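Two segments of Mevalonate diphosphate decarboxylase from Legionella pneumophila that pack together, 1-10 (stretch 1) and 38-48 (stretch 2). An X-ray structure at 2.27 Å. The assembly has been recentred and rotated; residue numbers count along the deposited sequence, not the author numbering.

Stretch 1 1-10: MHWFAQAPAN
Stretch 2 38-48: NLLSSVKLEKL

Two neighbouring antiparallel β-strands, 2-10 and one spanning about 40-47, are joined edge to edge by a backbone hydrogen-bond ladder, with side chains adding contacts on both faces of the sheet. The strand axes run at 167° and approach to 4.6 Å; both backbones are extended, with phi/psi mostly near -130°/150°. His2 faces Glu46, and the register steps one residue at a time to Pro8 opposite Leu40. CA-CA distances are 4.4-4.5 Å at the non-hydrogen-bonded pairs and 5.1-5.5 Å at the hydrogen-bonded pairs Trp3-Leu45, Ala5-Val43 and Ala7-Ser41. Each of these three closes a two-bond ring: Trp3 N to Leu45 O 2.9 Å and Leu45 N to Trp3 O 2.8 Å; Ala5 N to Val43 O 3.1 Å and Val43 N to Ala5 O 2.9 Å; Ala7 N to Ser41 O 3.1 Å and Ser41 N to Ala7 O 2.9 Å. Ala9 N to Leu39 O, 3.1 Å, extends the ladder. Pro8, lacking an amide hydrogen, occupies a non-hydrogen-bonded position, where the ladder asks nothing of its nitrogen; its CA lies 3.3 Å from Leu39 O.

Trp3, Ala5, Ala7, Ser41, Val43 and Leu45 share the buried face. Trp3 (chi1 m, chi2 -90°) brings CE3 to 4.2 Å from Leu45 CB (Leu45 m,t); Val43 is t, and the small alanines take little room. The other face carries His2, Phe4, Gln6, Pro8, Leu40, Ser42, Lys44 and Glu46. Here Gln6 (m,t, chi3 -59°) donates from NE2 to Ser42 OG at 2.6 Å, with Ser42 at m. Phe4 (t, chi2 83°) sets CZ 3.5 Å from Ser42 CB. Fully extended Lys44 (all t) passes His2 (p), CE to CD2 3.5 Å, and its NZ forms a salt bridge with Glu46 OE2 at 3.5 Å. Pro8 CB meets Leu40 CD2 (m,t) at 4.0 Å. Together the stretches bury 782 Å².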

# COMPACT_ATOMS: atom_id res chain seq x y z
N MSE A 1 11.21 -34.23 8.40
CA MSE A 1 10.77 -33.88 9.78
C MSE A 1 9.55 -32.96 9.76
O MSE A 1 8.72 -33.05 8.85
CB MSE A 1 11.92 -33.22 10.53
CG MSE A 1 12.39 -31.93 9.91
SE MSE A 1 12.94 -30.73 11.29
CE MSE A 1 14.19 -29.65 10.27
N HIS A 2 9.44 -32.08 10.76
CA HIS A 2 8.29 -31.17 10.83
C HIS A 2 8.61 -29.74 11.25
O HIS A 2 9.69 -29.44 11.76
CB HIS A 2 7.24 -31.72 11.81
CG HIS A 2 7.48 -31.33 13.23
ND1 HIS A 2 8.50 -31.86 13.99
CD2 HIS A 2 6.87 -30.41 14.02
CE1 HIS A 2 8.50 -31.30 15.18
NE2 HIS A 2 7.52 -30.41 15.23
N TRP A 3 7.63 -28.86 11.04
CA TRP A 3 7.74 -27.45 11.38
C TRP A 3 6.43 -27.10 12.07
O TRP A 3 5.39 -27.68 11.76
CB TRP A 3 7.91 -26.63 10.10
CG TRP A 3 9.19 -26.95 9.38
CD1 TRP A 3 10.40 -26.36 9.55
CD2 TRP A 3 9.39 -27.98 8.39
NE1 TRP A 3 11.34 -26.94 8.74
CE2 TRP A 3 10.75 -27.94 8.02
CE3 TRP A 3 8.54 -28.92 7.79
CZ2 TRP A 3 11.29 -28.82 7.06
CZ3 TRP A 3 9.08 -29.80 6.84
CH2 TRP A 3 10.44 -29.73 6.48
N PHE A 4 6.48 -26.17 13.02
CA PHE A 4 5.29 -25.78 13.76
C PHE A 4 5.28 -24.27 13.99
O PHE A 4 6.31 -23.67 14.27
CB PHE A 4 5.29 -26.51 15.11
CG PHE A 4 4.06 -26.28 15.95
CD1 PHE A 4 2.90 -27.01 15.73
CD2 PHE A 4 4.09 -25.36 17.00
CE1 PHE A 4 1.78 -26.84 16.56
CE2 PHE A 4 2.97 -25.18 17.83
CZ PHE A 4 1.82 -25.92 17.61
N ALA A 5 4.11 -23.65 13.85
CA ALA A 5 3.97 -22.21 14.08
C ALA A 5 2.56 -21.90 14.57
O ALA A 5 1.63 -22.68 14.37
CB ALA A 5 4.27 -21.44 12.79
N GLN A 6 2.42 -20.75 15.21
CA GLN A 6 1.13 -20.33 15.73
C GLN A 6 0.88 -18.87 15.40
O GLN A 6 1.81 -18.12 15.11
CB GLN A 6 1.09 -20.54 17.25
CG GLN A 6 1.33 -21.98 17.67
CD GLN A 6 1.21 -22.19 19.17
OE1 GLN A 6 1.93 -21.57 19.95
NE2 GLN A 6 0.29 -23.05 19.58
N ALA A 7 -0.37 -18.47 15.43
CA ALA A 7 -0.74 -17.10 15.14
C ALA A 7 -2.00 -16.79 15.94
O ALA A 7 -2.81 -17.67 16.21
CB ALA A 7 -1.00 -16.91 13.66
N PRO A 8 -2.15 -15.53 16.35
CA PRO A 8 -3.31 -15.11 17.12
C PRO A 8 -4.49 -14.66 16.27
O PRO A 8 -4.32 -14.27 15.11
CB PRO A 8 -2.76 -13.98 17.97
CG PRO A 8 -1.81 -13.31 17.01
CD PRO A 8 -1.11 -14.48 16.32
N ALA A 9 -5.68 -14.73 16.83
CA ALA A 9 -6.86 -14.26 16.12
C ALA A 9 -6.91 -12.77 16.38
O ALA A 9 -6.16 -12.25 17.21
CB ALA A 9 -8.10 -14.93 16.66
N ASN A 10 -7.78 -12.06 15.68
CA ASN A 10 -7.89 -10.63 15.91
C ASN A 10 -9.34 -10.26 15.66
O ASN A 10 -10.03 -10.93 14.89
CB ASN A 10 -6.93 -9.85 14.99
CG ASN A 10 -7.43 -9.74 13.56
OD1 ASN A 10 -8.40 -9.04 13.28
ND2 ASN A 10 -6.75 -10.43 12.65
N ASN A 38 -4.49 -14.52 23.20
CA ASN A 38 -4.76 -15.77 23.90
C ASN A 38 -5.43 -16.82 23.01
O ASN A 38 -5.31 -18.01 23.27
CB ASN A 38 -5.61 -15.49 25.14
CG ASN A 38 -4.88 -14.62 26.16
OD1 ASN A 38 -3.95 -15.08 26.83
ND2 ASN A 38 -5.29 -13.36 26.27
N LEU A 39 -6.14 -16.38 21.98
CA LEU A 39 -6.79 -17.31 21.06
C LEU A 39 -5.77 -17.56 19.95
O LEU A 39 -5.38 -16.64 19.23
CB LEU A 39 -8.07 -16.70 20.49
CG LEU A 39 -9.16 -16.30 21.50
CD1 LEU A 39 -10.36 -15.72 20.75
CD2 LEU A 39 -9.59 -17.50 22.33
N LEU A 40 -5.34 -18.81 19.82
CA LEU A 40 -4.32 -19.17 18.84
C LEU A 40 -4.68 -20.31 17.90
O LEU A 40 -5.39 -21.24 18.27
CB LEU A 40 -3.01 -19.55 19.56
CG LEU A 40 -2.27 -18.54 20.45
CD1 LEU A 40 -1.24 -19.26 21.30
CD2 LEU A 40 -1.61 -17.48 19.58
N SER A 41 -4.16 -20.23 16.68
CA SER A 41 -4.34 -21.28 15.70
C SER A 41 -2.94 -21.83 15.55
O SER A 41 -1.96 -21.09 15.68
CB SER A 41 -4.83 -20.72 14.36
OG SER A 41 -6.23 -20.56 14.36
N SER A 42 -2.83 -23.12 15.28
CA SER A 42 -1.52 -23.74 15.12
C SER A 42 -1.46 -24.55 13.85
O SER A 42 -2.45 -25.13 13.43
CB SER A 42 -1.23 -24.65 16.32
OG SER A 42 -1.10 -23.88 17.50
N VAL A 43 -0.29 -24.56 13.23
CA VAL A 43 -0.11 -25.33 12.01
C VAL A 43 1.19 -26.11 12.06
O VAL A 43 2.26 -25.57 12.31
CB VAL A 43 -0.08 -24.44 10.77
CG1 VAL A 43 0.28 -25.27 9.54
CG2 VAL A 43 -1.44 -23.79 10.57
N LYS A 44 1.08 -27.41 11.83
CA LYS A 44 2.25 -28.26 11.81
C LYS A 44 2.40 -28.75 10.38
O LYS A 44 1.43 -29.12 9.73
CB LYS A 44 2.06 -29.44 12.76
CG LYS A 44 3.19 -30.47 12.73
CD LYS A 44 2.98 -31.53 13.80
CE LYS A 44 4.10 -32.56 13.78
NZ LYS A 44 3.91 -33.62 14.82
N LEU A 45 3.63 -28.72 9.87
CA LEU A 45 3.87 -29.20 8.53
C LEU A 45 4.84 -30.35 8.57
O LEU A 45 5.85 -30.29 9.26
CB LEU A 45 4.45 -28.09 7.65
CG LEU A 45 3.52 -26.95 7.25
CD1 LEU A 45 4.31 -25.91 6.45
CD2 LEU A 45 2.36 -27.51 6.43
N GLU A 46 4.52 -31.40 7.82
CA GLU A 46 5.38 -32.57 7.72
C GLU A 46 5.52 -32.82 6.23
O GLU A 46 4.52 -32.88 5.50
CB GLU A 46 4.75 -33.80 8.38
CG GLU A 46 4.35 -33.59 9.83
CD GLU A 46 3.99 -34.89 10.54
OE1 GLU A 46 3.20 -35.68 9.98
OE2 GLU A 46 4.49 -35.11 11.66
N LYS A 47 6.75 -32.95 5.77
CA LYS A 47 6.99 -33.19 4.36
C LYS A 47 6.43 -34.55 3.94
O LYS A 47 6.50 -35.52 4.70
CB LYS A 47 8.49 -33.10 4.09
CG LYS A 47 8.88 -33.22 2.64
CD LYS A 47 10.27 -32.64 2.40
CE LYS A 47 11.32 -33.32 3.25
NZ LYS A 47 12.66 -32.72 2.99
N LEU A 48 5.84 -34.62 2.75
CA LEU A 48 5.31 -35.87 2.22
C LEU A 48 6.16 -36.25 1.02
O LEU A 48 6.84 -35.40 0.43
CB LEU A 48 3.85 -35.70 1.77
CG LEU A 48 2.78 -35.45 2.84
CD1 LEU A 48 1.49 -35.04 2.16
CD2 LEU A 48 2.57 -36.70 3.67